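Local coordinates for protein sawadee homeodomain homolog 1 (Arabidopsis thaliana, PDB 4IUP) that binds methylated histone H3 tails through its SAWADEE domain and is required for silencing and small-RNA accumulation at targets of RNA-directed DNA methylation, at residues A8-A11 / R12-A15; V113-E116 / L117-T120. The protein carries 2 engineered substitutions. All coordinates share one frame; numbering follows the deposited sequence.

Contact 1: residues A8-A11 / R12-A15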
loop_
_atom_site.group_PDB
_atom_site.type_symbol
_atom_site.label_atom_id
_atom_site.label_comp_id
_atom_site.label_asym_id
_atom_site.label_seq_id
_atom_site.Cartn_x
_atom_site.Cartn_y
_atom_site.Cartn_z
ATOM N N ALA A 8 8.491 1.800 -0.931
ATOM C CA ALA A 8 8.744 3.006 -1.710
ATOM C C ALA A 8 7.843 3.076 -2.932
ATOM O O ALA A 8 7.554 2.052 -3.565
ATOM C CB ALA A 8 10.220 3.075 -2.125
ATOM N N LYS A 9 7.441 4.268 -3.301
ATOM C CA LYS A 9 6.550 4.435 -4.412
ATOM C C LYS A 9 7.295 4.792 -5.682
ATOM O O LYS A 9 7.950 5.795 -5.762
ATOM C CB LYS A 9 5.547 5.496 -4.094
ATOM C CG LYS A 9 4.563 5.775 -5.138
ATOM C CD LYS A 9 3.656 6.723 -4.489
ATOM C CE LYS A 9 3.194 7.675 -5.357
ATOM N NZ LYS A 9 2.150 6.948 -6.039
ATOM N N SER A 10 7.160 3.951 -6.662
ATOM C CA SER A 10 7.888 4.120 -7.907
ATOM C C SER A 10 7.287 5.277 -8.710
ATOM O O SER A 10 6.072 5.366 -8.867
ATOM C CB SER A 10 7.850 2.820 -8.707
ATOM O OG SER A 10 8.416 3.005 -9.989
ATOM N N ALA A 11 8.141 6.172 -9.197
ATOM C CA ALA A 11 7.687 7.265 -10.057
ATOM C C ALA A 11 7.382 6.766 -11.474
ATOM O O ALA A 11 6.897 7.532 -12.316
ATOM C CB ALA A 11 8.711 8.389 -10.085
ATOM N N ARG A 12 7.663 5.487 -11.723
ATOM C CA ARG A 12 7.394 4.854 -13.019
ATOM C C ARG A 12 5.911 4.510 -13.167
ATOM O O ARG A 12 5.303 4.809 -14.193
ATOM C CB ARG A 12 8.217 3.566 -13.200
ATOM C CG ARG A 12 9.702 3.640 -12.829
ATOM C CD ARG A 12 10.599 4.065 -13.990
ATOM N NE ARG A 12 10.868 3.051 -15.027
ATOM C CZ ARG A 12 10.765 1.724 -14.906
ATOM N NH1 ARG A 12 10.384 1.151 -13.769
ATOM N NH2 ARG A 12 11.050 0.955 -15.950
ATOM N N ASP A 13 5.335 3.885 -12.141
ATOM C CA ASP A 13 3.955 3.381 -12.219
ATOM C C ASP A 13 3.067 3.778 -11.034
ATOM O O ASP A 13 1.907 3.355 -10.957
ATOM C CB ASP A 13 3.953 1.853 -12.401
ATOM C CG ASP A 13 4.683 1.121 -11.278
ATOM O OD1 ASP A 13 4.985 1.742 -10.237
ATOM O OD2 ASP A 13 4.970 -0.083 -11.446
ATOM N N TYR A 14 3.624 4.577 -10.120
ATOM C CA TYR A 14 2.922 5.087 -8.929
ATOM C C TYR A 14 2.495 4.005 -7.924
ATOM O O TYR A 14 1.696 4.266 -7.025
ATOM C CB TYR A 14 1.749 6.008 -9.327
ATOM C CG TYR A 14 2.151 7.036 -10.363
ATOM C CD1 TYR A 14 3.029 8.072 -10.040
ATOM C CD2 TYR A 14 1.687 6.948 -11.675
ATOM C CE1 TYR A 14 3.421 9.011 -10.994
ATOM C CE2 TYR A 14 2.067 7.884 -12.637
ATOM C CZ TYR A 14 2.933 8.911 -12.287
ATOM O OH TYR A 14 3.315 9.832 -13.231
ATOM N N ALA A 15 3.060 2.807 -8.067
ATOM C CA ALA A 15 2.776 1.698 -7.161
ATOM C C ALA A 15 3.867 1.571 -6.100
ATOM O O ALA A 15 4.981 2.083 -6.286
ATOM C CB ALA A 15 2.623 0.399 -7.941
HETATM O O HOH W 1 8.387 0.289 -11.622
HETATM O O HOH W 2 6.388 10.268 -12.485
#
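R12 returns to S10 almost at once: its backbone N donates to S10 OG over 3.1 Å, with an N-H...O angle of 151°. The serine hydroxyl is placed for this by a chi1 of 173°, which sets it beside its own carbonyl carbon and so on the side of the onward chain. R12 CG also rests against S10 OG, at 3.2 Å, before the arginine chain bends away. A water donates to the same hydroxyl and, weakly, to D13 OD2. D13 comes next and folds back over the turn, its OD1 lying 3.4 Å from S10 CB. That oxygen also accepts from A15 N, 3.1 Å away and above the carboxylate plane, closing an Asx turn. Y14, at a positive phi of 64°, ends the loop and leads into A15. Its N donates to S10 O at 2.9 Å, and its carbonyl oxygen receives K9 NZ, also at 2.9 Å. The ammonium arrives tilted from the carbonyl plane and sits at the edge of the tyrosine ring, near Y14 CB. A second water joins Y14 OH to A11 O. A15, the partner of S10 across the neck, accepts S10 N at its carbonyl oxygen, and K9 CA adds a CH...O contact to the same atom. S10 O is bonded by Y14, the fourth loop residue; A15 N goes to D13 instead, and the closing pair keeps one bond, as in a 4:6 beta hairpin. It joins strand 6-9 to strand 16-27. S10 OG hydrogen-bonds to E48, Y17 OH hydrogen-bonds to D13 OD2, and L88 of strand 86-98 packs against D13 and A15.

Contact 2: residues V113-E116 / L117-T120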
loop_
_atom_site.group_PDB
_atom_site.type_symbol
_atom_site.label_atom_id
_atom_site.label_comp_id
_atom_site.label_asym_id
_atom_site.label_seq_id
_atom_site.Cartn_x
_atom_site.Cartn_y
_atom_site.Cartn_z
ATOM N N VAL A 113 -13.135 -0.270 -2.274
ATOM C CA VAL A 113 -12.067 0.720 -2.210
ATOM C C VAL A 113 -12.122 1.633 -3.420
ATOM O O VAL A 113 -12.566 1.225 -4.494
ATOM C CB VAL A 113 -10.641 0.085 -2.034
ATOM C CG1 VAL A 113 -10.635 -0.933 -0.892
ATOM C CG2 VAL A 113 -10.127 -0.554 -3.326
ATOM N N ARG A 114 -11.708 2.881 -3.223
ATOM C CA ARG A 114 -11.536 3.814 -4.320
ATOM C C ARG A 114 -10.056 4.134 -4.436
ATOM O O ARG A 114 -9.446 4.647 -3.491
ATOM C CB ARG A 114 -12.331 5.092 -4.075
ATOM C CG ARG A 114 -12.241 6.097 -5.215
ATOM C CD ARG A 114 -13.140 7.297 -4.945
ATOM N NE ARG A 114 -14.559 6.946 -4.994
ATOM C CZ ARG A 114 -15.551 7.834 -4.989
ATOM N NH1 ARG A 114 -15.289 9.135 -4.944
ATOM N NH2 ARG A 114 -16.810 7.422 -5.028
ATOM N N TYR A 115 -9.485 3.814 -5.594
ATOM C CA TYR A 115 -8.064 4.041 -5.838
ATOM C C TYR A 115 -7.736 5.518 -5.939
ATOM O O TYR A 115 -8.433 6.277 -6.613
ATOM C CB TYR A 115 -7.602 3.293 -7.089
ATOM C CG TYR A 115 -7.621 1.802 -6.889
ATOM C CD1 TYR A 115 -6.720 1.189 -6.014
ATOM C CD2 TYR A 115 -8.542 0.998 -7.561
ATOM C CE1 TYR A 115 -6.735 -0.183 -5.815
ATOM C CE2 TYR A 115 -8.563 -0.382 -7.368
ATOM C CZ TYR A 115 -7.659 -0.961 -6.491
ATOM O OH TYR A 115 -7.672 -2.321 -6.305
ATOM N N GLU A 116 -6.692 5.903 -5.257
ATOM C CA GLU A 116 -6.324 7.276 -5.168
ATOM C C GLU A 116 -5.963 7.891 -6.543
ATOM O O GLU A 116 -6.418 8.965 -6.863
ATOM C CB GLU A 116 -5.212 7.390 -4.154
ATOM C CG GLU A 116 -5.110 8.720 -3.509
ATOM C CD GLU A 116 -3.964 8.819 -2.571
ATOM O OE1 GLU A 116 -2.828 8.542 -2.988
ATOM O OE2 GLU A 116 -4.200 9.169 -1.414
ATOM N N LEU A 117 -5.186 7.173 -7.352
ATOM C CA LEU A 117 -4.648 7.705 -8.607
ATOM C C LEU A 117 -5.690 7.945 -9.706
ATOM O O LEU A 117 -5.831 9.067 -10.194
ATOM C CB LEU A 117 -3.512 6.816 -9.136
ATOM C CG LEU A 117 -2.879 7.196 -10.482
ATOM C CD1 LEU A 117 -2.003 8.447 -10.356
ATOM C CD2 LEU A 117 -2.081 6.028 -11.053
ATOM N N ASP A 118 -6.396 6.891 -10.106
ATOM C CA ASP A 118 -7.308 6.971 -11.249
ATOM C C ASP A 118 -8.772 7.034 -10.833
ATOM O O ASP A 118 -9.669 6.998 -11.683
ATOM C CB ASP A 118 -7.064 5.809 -12.224
ATOM C CG ASP A 118 -7.263 4.444 -11.584
ATOM O OD1 ASP A 118 -7.913 4.349 -10.517
ATOM O OD2 ASP A 118 -6.764 3.453 -12.163
ATOM N N ASN A 119 -8.986 7.055 -9.529
ATOM C CA ASN A 119 -10.278 7.277 -8.933
ATOM C C ASN A 119 -11.308 6.164 -9.175
ATOM O O ASN A 119 -12.469 6.327 -8.907
ATOM C CB ASN A 119 -10.797 8.593 -9.442
ATOM C CG ASN A 119 -11.756 9.210 -8.515
ATOM O OD1 ASN A 119 -11.687 9.006 -7.324
ATOM N ND2 ASN A 119 -12.676 9.986 -9.065
ATOM N N THR A 120 -10.842 5.032 -9.660
ATOM C CA THR A 120 -11.698 3.882 -9.938
ATOM C C THR A 120 -12.013 3.123 -8.654
ATOM O O THR A 120 -11.319 3.286 -7.645
ATOM C CB THR A 120 -11.053 2.917 -10.954
ATOM O OG1 THR A 120 -9.787 2.470 -10.451
ATOM C CG2 THR A 120 -10.853 3.605 -12.301
#
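Y115 and T120 meet at the neck of the turn that follows strand 110-115, where the threonine hydroxyl stands at the edge of the tyrosine ring, OG1 lying 3.5 Å from CD2. With chi1 at -68°, the ring is carried alongside its own backbone N, the group that donates to T120 O at 2.8 Å. The opposite end of that residue is held less well: N119 N to Y115 O is a weak bond. These two links, with N119 at positive phi, make the chain a four-residue beta hairpin of the 4:6 kind. R114 and N119 run side by side. N119 OD1 has R114 CD, at 3.3 Å, and then CG as its nearest atoms, which makes this a contact with the aliphatic part of the arginine; its NE pairs with E121. The guanidinium and amide planes stand 86° apart. D118 holds its carboxylate over the turn (chi1 60°), and OD1 takes T120 N at 3.1 Å, an Asx turn, and T120 OG1 at 2.7 Å. Both donors come from the same face of the carboxylate plane. Without the D118 carboxylate, as with an alanine here, T120 N and OG1 would probably lose their shared acceptor and R83, which pairs with OD2, its charged mate. Since R83 also bonds T120 OG1, aspartate, threonine and arginine form one polar cluster, in which the positive charge would be expected to stabilise the ionised carboxylate.

Contact 1 and contact 2 are hairpin turns of one design, each with a four-residue loop, an Asx turn from its third loop residue and a non-glycine residue at positive phi. Their centres lie 15 Å apart, and they touch through packing of Y14 CD2 on L117 CD2 at 3.9 Å. A turn from the N-terminal part of the SAWADEE domain thus meets one from the C-terminal part, in keeping with a tandem tudor architecture. Neither turn lines a ligand site: the A8 side chain is about 9 Å from the bound cymal-4, and that of V113 is about 13 Å from the zinc ion and about 11 Å from the C109 side chain.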